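Long-range contacts in DNA polymerase III subunit beta (PDB 4TSZ), which tethers DNA polymerases and other proteins to DNA as a ring-shaped sliding clamp, and so makes them processive: residues E[10-15]-E[78-83]; E[40-45]-E[55-60]; E[141-146]-E[170-175]; E[324-329]-E[361-366]. All coordinates share one frame; numbering follows the deposited sequence.

Interaction 1: residues E[10-15]-E[78-83]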
loop_
_atom_site.group_PDB
_atom_site.type_symbol
_atom_site.label_atom_id
_atom_site.label_comp_id
_atom_site.label_asym_id
_atom_site.label_seq_id
_atom_site.Cartn_x
_atom_site.Cartn_y
_atom_site.Cartn_z
ATOM N N ALA E 10 24.402 11.953 -4.111
ATOM C CA ALA E 10 24.813 12.881 -3.052
ATOM C C ALA E 10 23.701 13.891 -2.748
ATOM O O ALA E 10 23.497 14.224 -1.583
ATOM C CB ALA E 10 26.094 13.603 -3.447
ATOM N N LEU E 11 22.964 14.342 -3.789
ATOM C CA LEU E 11 21.846 15.269 -3.640
ATOM C C LEU E 11 20.600 14.530 -3.163
ATOM O O LEU E 11 19.890 15.031 -2.285
ATOM C CB LEU E 11 21.573 16.014 -4.968
ATOM C CG LEU E 11 20.366 16.985 -5.007
ATOM C CD1 LEU E 11 20.543 18.152 -4.028
ATOM C CD2 LEU E 11 20.112 17.488 -6.412
ATOM N N LEU E 12 20.331 13.351 -3.751
ATOM C CA LEU E 12 19.152 12.535 -3.451
ATOM C C LEU E 12 18.983 12.156 -1.983
ATOM O O LEU E 12 17.867 12.285 -1.474
ATOM C CB LEU E 12 19.084 11.299 -4.363
ATOM C CG LEU E 12 17.757 10.546 -4.454
ATOM C CD1 LEU E 12 16.625 11.444 -4.963
ATOM C CD2 LEU E 12 17.901 9.320 -5.336
ATOM N N LYS E 13 20.064 11.702 -1.308
ATOM C CA LYS E 13 20.010 11.292 0.104
ATOM C C LYS E 13 19.415 12.377 1.035
ATOM O O LYS E 13 18.326 12.133 1.567
ATOM C CB LYS E 13 21.350 10.714 0.605
ATOM N N PRO E 14 20.012 13.598 1.172
ATOM C CA PRO E 14 19.384 14.625 2.026
ATOM C C PRO E 14 18.053 15.155 1.501
ATOM O O PRO E 14 17.175 15.478 2.301
ATOM C CB PRO E 14 20.442 15.734 2.071
ATOM C CG PRO E 14 21.233 15.557 0.842
ATOM C CD PRO E 14 21.293 14.091 0.619
ATOM N N LEU E 15 17.897 15.225 0.161
ATOM C CA LEU E 15 16.665 15.694 -0.485
ATOM C C LEU E 15 15.479 14.801 -0.124
ATOM O O LEU E 15 14.432 15.330 0.229
ATOM C CB LEU E 15 16.863 15.802 -2.011
ATOM C CG LEU E 15 15.829 16.525 -2.870
ATOM C CD1 LEU E 15 15.364 17.856 -2.247
ATOM C CD2 LEU E 15 16.401 16.770 -4.250
ATOM N N ASP E 78 11.795 14.305 -7.276
ATOM C CA ASP E 78 11.340 13.465 -8.389
ATOM C C ASP E 78 12.247 13.579 -9.604
ATOM O O ASP E 78 12.522 12.566 -10.245
ATOM C CB ASP E 78 9.875 13.755 -8.764
ATOM C CG ASP E 78 8.838 13.305 -7.745
ATOM O OD1 ASP E 78 9.197 12.533 -6.824
ATOM O OD2 ASP E 78 7.671 13.733 -7.862
ATOM N N ILE E 79 12.747 14.804 -9.895
ATOM C CA ILE E 79 13.678 15.047 -11.000
ATOM C C ILE E 79 14.990 14.314 -10.680
ATOM O O ILE E 79 15.467 13.538 -11.509
ATOM C CB ILE E 79 13.862 16.567 -11.258
ATOM C CG1 ILE E 79 12.642 17.158 -11.991
ATOM C CG2 ILE E 79 15.169 16.861 -12.013
ATOM C CD1 ILE E 79 12.442 18.647 -11.781
ATOM N N CYS E 80 15.519 14.510 -9.457
ATOM C CA CYS E 80 16.744 13.874 -8.967
ATOM C C CYS E 80 16.654 12.336 -9.052
ATOM O O CYS E 80 17.535 11.714 -9.651
ATOM C CB CYS E 80 17.077 14.357 -7.554
ATOM S SG CYS E 80 18.778 14.010 -7.032
ATOM N N LYS E 81 15.553 11.740 -8.535
ATOM C CA LYS E 81 15.313 10.292 -8.566
ATOM C C LYS E 81 15.225 9.732 -10.009
ATOM O O LYS E 81 15.740 8.643 -10.283
ATOM C CB LYS E 81 14.020 9.948 -7.807
ATOM C CG LYS E 81 14.208 8.961 -6.662
ATOM C CD LYS E 81 12.921 8.733 -5.861
ATOM C CE LYS E 81 12.597 9.845 -4.881
ATOM N NZ LYS E 81 11.554 9.438 -3.903
ATOM N N SER E 82 14.591 10.484 -10.921
ATOM C CA SER E 82 14.392 10.098 -12.320
ATOM C C SER E 82 15.648 10.211 -13.200
ATOM O O SER E 82 15.681 9.641 -14.294
ATOM C CB SER E 82 13.248 10.903 -12.929
ATOM O OG SER E 82 13.617 12.268 -13.031
ATOM N N LEU E 83 16.667 10.956 -12.743
ATOM C CA LEU E 83 17.907 11.133 -13.498
ATOM C C LEU E 83 18.743 9.847 -13.546
ATOM O O LEU E 83 18.612 9.024 -12.636
ATOM C CB LEU E 83 18.722 12.304 -12.930
ATOM C CG LEU E 83 18.230 13.698 -13.326
ATOM C CD1 LEU E 83 18.921 14.759 -12.520
ATOM C CD2 LEU E 83 18.400 13.952 -14.817
#
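Cys80 sets its thiol against Leu11 and Leu12. The sulfur is anti to its own backbone N (chi1 -164°), a setting that carries it off one helix onto the other. There SG meets Leu12 N at 3.7 Å, CB of Leu12 at 3.8 Å and CD2 of Leu11 at 3.8 Å, so it rests on backbone as well as on hydrocarbon. Behind the sulfur, Cys80 CB is touched from another direction by Leu15 CD2, 4.1 Å away. Leu12 reaches farther along: its CD1 lies 3.7 Å from Lys81 N, and both of its methyls touch Lys81 CG, the two side chains crossing nearly at right angles. Lys81 thus lends aliphatic carbon to the edge of an otherwise buried patch. Around this fit the axes of the two short segments, on helices 8-19 and 73-82, come to 9.6 Å and run 138° apart, closer to antiparallel than to perpendicular. The first helix is kinked at Pro14, whose N lacks a bond to the preceding turn. Arg8, from the start of that helix, grips Lys81 O, while Ser82 O accepts a bond from Arg271 of the second subunit. Beneath the pair, Leu11 and Cys80 rest on Ile89 of strand 88-94, and Leu11 and Leu15 lie on Leu45 of strand 42-48.

Interaction 2: residues E[40-45]-E[55-60]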
loop_
_atom_site.group_PDB
_atom_site.type_symbol
_atom_site.label_atom_id
_atom_site.label_comp_id
_atom_site.label_asym_id
_atom_site.label_seq_id
_atom_site.Cartn_x
_atom_site.Cartn_y
_atom_site.Cartn_z
ATOM N N GLY E 40 30.124 28.604 1.121
ATOM C CA GLY E 40 31.431 28.027 0.838
ATOM C C GLY E 40 31.258 26.763 0.020
ATOM O O GLY E 40 30.521 26.762 -0.971
ATOM N N GLN E 41 31.872 25.657 0.481
ATOM C CA GLN E 41 31.764 24.354 -0.180
ATOM C C GLN E 41 30.719 23.433 0.483
ATOM O O GLN E 41 30.835 22.205 0.417
ATOM C CB GLN E 41 33.148 23.691 -0.332
ATOM C CG GLN E 41 34.088 24.423 -1.299
ATOM C CD GLN E 41 33.523 24.562 -2.694
ATOM O OE1 GLN E 41 33.166 23.579 -3.354
ATOM N NE2 GLN E 41 33.426 25.791 -3.173
ATOM N N GLN E 42 29.688 24.035 1.111
ATOM C CA GLN E 42 28.615 23.286 1.755
ATOM C C GLN E 42 27.243 23.673 1.237
ATOM O O GLN E 42 26.908 24.861 1.169
ATOM C CB GLN E 42 28.649 23.412 3.287
ATOM C CG GLN E 42 27.684 22.430 3.997
ATOM C CD GLN E 42 27.636 22.598 5.496
ATOM O OE1 GLN E 42 27.063 23.560 6.019
ATOM N NE2 GLN E 42 28.199 21.641 6.222
ATOM N N LEU E 43 26.443 22.646 0.905
ATOM C CA LEU E 43 25.049 22.783 0.526
ATOM C C LEU E 43 24.205 22.293 1.708
ATOM O O LEU E 43 24.422 21.190 2.216
ATOM C CB LEU E 43 24.705 21.985 -0.757
ATOM C CG LEU E 43 23.205 21.887 -1.132
ATOM C CD1 LEU E 43 22.643 23.235 -1.619
ATOM C CD2 LEU E 43 22.971 20.802 -2.168
ATOM N N SER E 44 23.248 23.121 2.140
ATOM C CA SER E 44 22.303 22.772 3.196
ATOM C C SER E 44 20.926 22.727 2.572
ATOM O O SER E 44 20.595 23.586 1.748
ATOM C CB SER E 44 22.342 23.785 4.337
ATOM O OG SER E 44 23.581 23.714 5.026
ATOM N N LEU E 45 20.137 21.708 2.931
ATOM C CA LEU E 45 18.772 21.512 2.428
ATOM C C LEU E 45 17.845 21.500 3.629
ATOM O O LEU E 45 18.052 20.707 4.545
ATOM C CB LEU E 45 18.632 20.193 1.613
ATOM C CG LEU E 45 19.497 20.044 0.351
ATOM C CD1 LEU E 45 20.826 19.377 0.670
ATOM C CD2 LEU E 45 18.777 19.221 -0.694
ATOM N N VAL E 55 17.095 19.354 8.441
ATOM C CA VAL E 55 18.223 19.927 7.702
ATOM C C VAL E 55 19.182 18.808 7.276
ATOM O O VAL E 55 19.605 18.012 8.104
ATOM C CB VAL E 55 18.962 21.049 8.501
ATOM C CG1 VAL E 55 20.143 21.626 7.707
ATOM C CG2 VAL E 55 18.003 22.162 8.931
ATOM N N GLY E 56 19.505 18.774 5.990
ATOM C CA GLY E 56 20.472 17.852 5.403
ATOM C C GLY E 56 21.665 18.633 4.887
ATOM O O GLY E 56 21.507 19.752 4.395
ATOM N N ARG E 57 22.872 18.072 5.026
ATOM C CA ARG E 57 24.097 18.752 4.596
ATOM C C ARG E 57 24.946 17.895 3.668
ATOM O O ARG E 57 25.058 16.685 3.877
ATOM C CB ARG E 57 24.924 19.226 5.808
ATOM C CG ARG E 57 24.448 20.554 6.387
ATOM C CD ARG E 57 24.976 20.795 7.795
ATOM N NE ARG E 57 24.085 20.231 8.819
ATOM C CZ ARG E 57 24.254 19.050 9.423
ATOM N NH1 ARG E 57 25.311 18.299 9.145
ATOM N NH2 ARG E 57 23.376 18.628 10.325
ATOM N N VAL E 58 25.526 18.533 2.624
ATOM C CA VAL E 58 26.403 17.902 1.628
ATOM C C VAL E 58 27.628 18.776 1.393
ATOM O O VAL E 58 27.499 19.997 1.233
ATOM C CB VAL E 58 25.733 17.591 0.251
ATOM C CG1 VAL E 58 26.371 16.369 -0.400
ATOM C CG2 VAL E 58 24.223 17.421 0.351
ATOM N N VAL E 59 28.817 18.142 1.323
ATOM C CA VAL E 59 30.070 18.825 1.004
ATOM C C VAL E 59 30.145 18.866 -0.529
ATOM O O VAL E 59 29.985 17.831 -1.175
ATOM C CB VAL E 59 31.317 18.138 1.640
ATOM C CG1 VAL E 59 32.606 18.848 1.238
ATOM C CG2 VAL E 59 31.199 18.073 3.160
ATOM N N LEU E 60 30.345 20.059 -1.102
ATOM C CA LEU E 60 30.442 20.251 -2.553
ATOM C C LEU E 60 31.905 20.156 -3.004
ATOM O O LEU E 60 32.764 20.841 -2.450
ATOM C CB LEU E 60 29.802 21.590 -2.975
ATOM C CG LEU E 60 28.320 21.769 -2.613
ATOM C CD1 LEU E 60 27.913 23.220 -2.687
ATOM C CD2 LEU E 60 27.414 20.895 -3.496
#
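Leu43 and Val58 face each other as a hydrogen-bonded antiparallel pair, exchanging two backbone bonds: Leu43 N to Val58 O and Val58 N to Leu43 O, both 2.9 Å. Leu45 and Gly56 repeat the pattern at one end, and Leu60 N closes the other with a 2.7 Å bond to Gln41 O, a donor that stands above the carbonyl plane. The two faces of this pairing differ sharply. On the one bearing Leu43, Leu45 and Val58, the packing is close and apolar. Leu45 CD1 comes within 3.9 Å of Val58 CG2, and Leu60 lays CD1 3.9 Å from CB of Leu43. Gly56 has no side chain to add there, and Leu45 CD1 lies over its carbonyl oxygen. Phe4, Ile6, Leu11 and Pro14 cover this side from strand 3-7 and helix 8-19. The face of Gln42, Ser44, Arg57 and Val59 is looser and more open. Gln42 is fully extended, CG anti to the backbone N (chi1 -170°), and runs diagonally beside Arg57 in the same direction, so that its NE2 lies 3.7 Å from Arg57 CD; the amide and guanidinium planes are turned 49° from each other. Ser44 OG touches Arg57 CG at 3.5 Å. The guanidinium itself is held farther off, through NH1, by Gly230 O. Strands 42-48 and 52-59 form a classic beta hairpin, set within an antiparallel sheet that strand 232-237 continues into the central domain, the way neighbouring domains of a sliding clamp are joined.

Interaction 3: residues E[141-146]-E[170-175]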
loop_
_atom_site.group_PDB
_atom_site.type_symbol
_atom_site.label_atom_id
_atom_site.label_comp_id
_atom_site.label_asym_id
_atom_site.label_seq_id
_atom_site.Cartn_x
_atom_site.Cartn_y
_atom_site.Cartn_z
ATOM N N ASP E 141 9.865 3.284 19.599
ATOM C CA ASP E 141 9.168 2.132 19.024
ATOM C C ASP E 141 8.497 1.218 20.058
ATOM O O ASP E 141 7.474 0.625 19.743
ATOM C CB ASP E 141 10.082 1.329 18.083
ATOM C CG ASP E 141 10.464 2.032 16.785
ATOM O OD1 ASP E 141 9.791 3.028 16.418
ATOM O OD2 ASP E 141 11.424 1.575 16.126
ATOM N N ARG E 142 9.036 1.136 21.288
ATOM C CA ARG E 142 8.418 0.309 22.328
ATOM C C ARG E 142 7.186 0.975 22.944
ATOM O O ARG E 142 6.438 0.311 23.654
ATOM C CB ARG E 142 9.423 -0.081 23.450
ATOM C CG ARG E 142 10.533 -1.059 23.055
ATOM C CD ARG E 142 10.045 -2.465 22.814
ATOM N NE ARG E 142 11.103 -3.324 22.282
ATOM C CZ ARG E 142 11.845 -4.149 23.013
ATOM N NH1 ARG E 142 11.659 -4.236 24.325
ATOM N NH2 ARG E 142 12.778 -4.895 22.439
ATOM N N THR E 143 6.979 2.283 22.703
ATOM C CA THR E 143 5.881 3.012 23.339
ATOM C C THR E 143 4.932 3.796 22.451
ATOM O O THR E 143 3.841 4.117 22.925
ATOM C CB THR E 143 6.443 3.968 24.422
ATOM O OG1 THR E 143 7.203 4.991 23.776
ATOM C CG2 THR E 143 7.288 3.250 25.482
ATOM N N SER E 144 5.343 4.150 21.211
ATOM C CA SER E 144 4.594 5.037 20.305
ATOM C C SER E 144 3.138 4.711 20.019
ATOM O O SER E 144 2.346 5.637 19.870
ATOM C CB SER E 144 5.363 5.349 19.026
ATOM O OG SER E 144 5.439 4.223 18.167
ATOM N N PHE E 145 2.772 3.413 20.011
ATOM C CA PHE E 145 1.393 2.965 19.766
ATOM C C PHE E 145 0.412 3.488 20.835
ATOM O O PHE E 145 -0.777 3.579 20.546
ATOM C CB PHE E 145 1.347 1.428 19.724
ATOM C CG PHE E 145 1.558 0.770 21.079
ATOM C CD1 PHE E 145 0.486 0.560 21.945
ATOM C CD2 PHE E 145 2.828 0.393 21.500
ATOM C CE1 PHE E 145 0.680 -0.000 23.203
ATOM C CE2 PHE E 145 3.022 -0.182 22.761
ATOM C CZ PHE E 145 1.941 -0.405 23.590
ATOM N N ALA E 146 0.897 3.776 22.080
ATOM C CA ALA E 146 0.039 4.212 23.189
ATOM C C ALA E 146 -0.296 5.690 23.211
ATOM O O ALA E 146 -1.178 6.084 23.973
ATOM C CB ALA E 146 0.605 3.773 24.536
ATOM N N SER E 170 10.789 7.008 28.102
ATOM C CA SER E 170 9.707 7.421 27.229
ATOM C C SER E 170 8.399 6.974 27.863
ATOM O O SER E 170 8.338 5.877 28.420
ATOM C CB SER E 170 9.868 6.828 25.833
ATOM O OG SER E 170 9.932 5.411 25.866
ATOM N N VAL E 171 7.373 7.844 27.831
ATOM C CA VAL E 171 6.029 7.538 28.338
ATOM C C VAL E 171 5.010 8.021 27.293
ATOM O O VAL E 171 5.110 9.149 26.809
ATOM C CB VAL E 171 5.693 8.067 29.774
ATOM C CG1 VAL E 171 4.343 7.521 30.257
ATOM C CG2 VAL E 171 6.789 7.731 30.785
ATOM N N ALA E 172 4.051 7.153 26.946
ATOM C CA ALA E 172 2.962 7.443 26.018
ATOM C C ALA E 172 1.665 6.891 26.615
ATOM O O ALA E 172 1.660 5.795 27.177
ATOM C CB ALA E 172 3.238 6.817 24.666
ATOM N N THR E 173 0.581 7.663 26.522
ATOM C CA THR E 173 -0.739 7.287 27.039
ATOM C C THR E 173 -1.870 8.013 26.316
ATOM O O THR E 173 -1.684 9.127 25.830
ATOM C CB THR E 173 -0.815 7.420 28.585
ATOM O OG1 THR E 173 -2.060 6.884 29.050
ATOM C CG2 THR E 173 -0.619 8.861 29.077
ATOM N N ASP E 174 -3.038 7.371 26.252
ATOM C CA ASP E 174 -4.242 7.936 25.645
ATOM C C ASP E 174 -5.395 8.005 26.674
ATOM O O ASP E 174 -6.528 8.315 26.319
ATOM C CB ASP E 174 -4.629 7.145 24.370
ATOM C CG ASP E 174 -4.929 5.669 24.552
ATOM O OD1 ASP E 174 -5.020 5.215 25.711
ATOM O OD2 ASP E 174 -5.149 4.992 23.548
ATOM N N GLY E 175 -5.086 7.698 27.936
ATOM C CA GLY E 175 -6.065 7.689 29.015
ATOM C C GLY E 175 -6.687 6.333 29.291
ATOM O O GLY E 175 -7.288 6.141 30.348
#
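Thr143 and Ser170 meet side chain to side chain where the turn after helix 133-141 folds across strand 167-173, part of the helix-on-sheet architecture of the clamp's central domain. The methyl of Thr143 presses on the hydroxyl of Ser170, CG2 to OG 3.4 Å. Both side chains put oxygen in the crowded position between backbone N and carbonyl carbon (chi1 67° for Thr143, 57° for Ser170), and from there each hydroxyl bonds to Leu139 O in the last turn of the helix. One carbonyl therefore gathers a hydroxyl from either segment and positions the first-shell pair. Two residues farther along the strand, Ala172 points its methyl the same way, toward the turn, and CB sits 3.3 Å from Thr143 O. The same oxygen accepts the N-H of Ala146, an internal bond of the short 3-10 turn, which brings the methyl of Ala146 alongside Ala172: CB to CB 4.0 Å, and Ala146 CB to Ala172 O 3.5 Å. With side chains this small, turn and strand can lie nearly backbone to backbone. Past the end of the strand, Asp174 forms a salt bridge to Arg177 through OD2 and accepts the N-H of His176 at OD1, and Gly175 makes backbone hydrogen bonds to the bound peptide while Thr173 packs on a modified side chain of it; the contact thus backs directly onto the peptide-binding surface. At this same end Ala146 O lies 3.1 Å from Thr173 C and 3.6 Å from Asp174 CB.

Interaction 4: residues E[324-329]-E[361-366]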
loop_
_atom_site.group_PDB
_atom_site.type_symbol
_atom_site.label_atom_id
_atom_site.label_comp_id
_atom_site.label_asym_id
_atom_site.label_seq_id
_atom_site.Cartn_x
_atom_site.Cartn_y
_atom_site.Cartn_z
ATOM N N SER E 324 -7.659 -5.022 20.826
ATOM C CA SER E 324 -6.690 -4.236 20.063
ATOM C C SER E 324 -5.616 -3.685 21.000
ATOM O O SER E 324 -4.447 -3.721 20.634
ATOM C CB SER E 324 -7.384 -3.114 19.287
ATOM O OG SER E 324 -8.291 -3.651 18.339
ATOM N N TYR E 325 -5.995 -3.247 22.227
ATOM C CA TYR E 325 -5.040 -2.736 23.227
ATOM C C TYR E 325 -4.077 -3.833 23.682
ATOM O O TYR E 325 -2.890 -3.565 23.857
ATOM C CB TYR E 325 -5.749 -2.112 24.450
ATOM C CG TYR E 325 -6.552 -0.851 24.192
ATOM C CD1 TYR E 325 -6.408 -0.133 23.004
ATOM C CD2 TYR E 325 -7.421 -0.347 25.157
ATOM C CE1 TYR E 325 -7.133 1.036 22.773
ATOM C CE2 TYR E 325 -8.153 0.815 24.936
ATOM C CZ TYR E 325 -7.997 1.511 23.749
ATOM O OH TYR E 325 -8.734 2.649 23.538
ATOM N N LEU E 326 -4.582 -5.077 23.835
ATOM C CA LEU E 326 -3.753 -6.220 24.226
ATOM C C LEU E 326 -2.814 -6.636 23.088
ATOM O O LEU E 326 -1.635 -6.891 23.340
ATOM C CB LEU E 326 -4.603 -7.410 24.714
ATOM C CG LEU E 326 -5.532 -7.173 25.925
ATOM C CD1 LEU E 326 -6.258 -8.440 26.282
ATOM C CD2 LEU E 326 -4.759 -6.671 27.157
ATOM N N LEU E 327 -3.332 -6.639 21.833
ATOM C CA LEU E 327 -2.549 -6.964 20.638
ATOM C C LEU E 327 -1.429 -5.938 20.412
ATOM O O LEU E 327 -0.302 -6.315 20.073
ATOM C CB LEU E 327 -3.443 -7.137 19.392
ATOM C CG LEU E 327 -4.255 -8.432 19.363
ATOM C CD1 LEU E 327 -5.452 -8.311 18.440
ATOM C CD2 LEU E 327 -3.374 -9.642 18.988
ATOM N N ASP E 328 -1.720 -4.659 20.683
ATOM C CA ASP E 328 -0.734 -3.583 20.587
ATOM C C ASP E 328 0.455 -3.840 21.512
ATOM O O ASP E 328 1.602 -3.691 21.088
ATOM C CB ASP E 328 -1.355 -2.227 20.940
ATOM C CG ASP E 328 -2.275 -1.647 19.905
ATOM O OD1 ASP E 328 -2.258 -2.134 18.753
ATOM O OD2 ASP E 328 -3.035 -0.731 20.250
ATOM N N VAL E 329 0.178 -4.256 22.765
ATOM C CA VAL E 329 1.197 -4.567 23.761
ATOM C C VAL E 329 2.033 -5.775 23.318
ATOM O O VAL E 329 3.265 -5.712 23.344
ATOM C CB VAL E 329 0.592 -4.772 25.178
ATOM C CG1 VAL E 329 1.644 -5.314 26.151
ATOM C CG2 VAL E 329 -0.012 -3.479 25.713
ATOM N N TYR E 361 3.730 -1.861 30.482
ATOM C CA TYR E 361 2.502 -1.556 29.752
ATOM C C TYR E 361 1.315 -1.689 30.662
ATOM O O TYR E 361 1.172 -2.687 31.354
ATOM C CB TYR E 361 2.358 -2.454 28.515
ATOM C CG TYR E 361 3.580 -2.379 27.630
ATOM C CD1 TYR E 361 3.728 -1.353 26.701
ATOM C CD2 TYR E 361 4.634 -3.279 27.783
ATOM C CE1 TYR E 361 4.888 -1.229 25.936
ATOM C CE2 TYR E 361 5.799 -3.169 27.020
ATOM C CZ TYR E 361 5.922 -2.140 26.095
ATOM O OH TYR E 361 7.049 -2.037 25.318
ATOM N N VAL E 362 0.477 -0.658 30.686
ATOM C CA VAL E 362 -0.701 -0.606 31.554
ATOM C C VAL E 362 -1.952 -0.546 30.684
ATOM O O VAL E 362 -2.008 0.272 29.774
ATOM C CB VAL E 362 -0.601 0.595 32.529
ATOM C CG1 VAL E 362 -1.774 0.612 33.499
ATOM C CG2 VAL E 362 0.730 0.577 33.292
ATOM N N VAL E 363 -2.925 -1.447 30.918
ATOM C CA VAL E 363 -4.165 -1.461 30.151
ATOM C C VAL E 363 -5.342 -1.444 31.121
ATOM O O VAL E 363 -5.519 -2.407 31.868
ATOM C CB VAL E 363 -4.277 -2.647 29.132
ATOM C CG1 VAL E 363 -5.549 -2.522 28.289
ATOM C CG2 VAL E 363 -3.058 -2.736 28.222
ATOM N N MET E 364 -6.169 -0.385 31.083
ATOM C CA MET E 364 -7.385 -0.323 31.899
ATOM C C MET E 364 -8.403 -1.314 31.309
ATOM O O MET E 364 -8.529 -1.411 30.079
ATOM C CB MET E 364 -8.018 1.084 31.919
ATOM C CG MET E 364 -7.415 2.023 32.940
ATOM S SD MET E 364 -7.347 1.400 34.661
ATOM C CE MET E 364 -9.029 1.634 35.162
ATOM N N PRO E 365 -9.132 -2.058 32.163
ATOM C CA PRO E 365 -10.128 -2.999 31.629
ATOM C C PRO E 365 -11.416 -2.323 31.134
ATOM O O PRO E 365 -11.553 -1.096 31.172
ATOM C CB PRO E 365 -10.398 -3.919 32.829
ATOM C CG PRO E 365 -10.194 -3.056 34.008
ATOM C CD PRO E 365 -9.104 -2.082 33.639
ATOM N N MET E 366 -12.353 -3.150 30.648
ATOM C CA MET E 366 -13.685 -2.762 30.197
ATOM C C MET E 366 -14.686 -3.419 31.148
ATOM O O MET E 366 -14.442 -4.533 31.626
ATOM C CB MET E 366 -13.952 -3.287 28.779
ATOM C CG MET E 366 -13.186 -2.577 27.689
ATOM S SD MET E 366 -13.456 -3.359 26.082
ATOM C CE MET E 366 -15.167 -2.948 25.782
#
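Val363 is the main bump of this contact, its two methyls projecting from the strand into a hollow on helix 324-329. CG1, anti to the backbone N (chi1 -175°), enters between Tyr325 and Leu326, lying 3.9 Å from Tyr325 CB and a looser 4.4 Å from Leu326 CD2. The other methyl, CG2, is 4.0 Å from CG2 of Val329. One turn on from Tyr325, Val329 returns the gesture: its forked end straddles the root of Tyr361, with CG1 and CG2 each 3.8 Å from Tyr361 CB and CG1 also close to the first ring carbon, CG. Val329 and Tyr361 run alongside each other, pointing opposite ways. Tyr325 and Val329, four residues apart, lie on one side of the helix, while Tyr361 and Val363, two apart, lie on one side of the strand; since the helix segment runs 174° from the strand, nearly antiparallel, Tyr325 falls over Val363 and Val329 over Tyr361. Phe321 closes the hollow from strand 317-322, touching both Leu326 and Val363. Val362, between the two strand residues, points away and carries an apolar side chain of the bound peptide; Tyr325 and Met364 touch the peptide too, and Pro365 bonds to it through its backbone. Across the interface itself every close contact is carbon against carbon. Helix and strand are therefore held by close apolar packing of matched shapes, and the one polar group of Tyr361, its hydroxyl, is satisfied by Arg142 O.

Overall arrangement
Along the chain, interaction 2 is nested inside the loop closed by interaction 1; interactions 3 and 4 follow in series. The first two share the N-terminal domain, their centres 14 Å apart, and join where Pro14 packs on both Val58 and Leu45, so helix pair and hairpin form one continuous core. Interactions 3 and 4, 11 Å apart between centres, belong to the central and C-terminal domains yet reach the same eight-stranded sheet; Phe145 wedges against Asp328, Val329 and Tyr361. This is the domain junction that holds the bound peptide. Interactions 2 and 4, about 46 Å apart between centres, mark how the clamp strings similar domains into an arc, two of which close the ring.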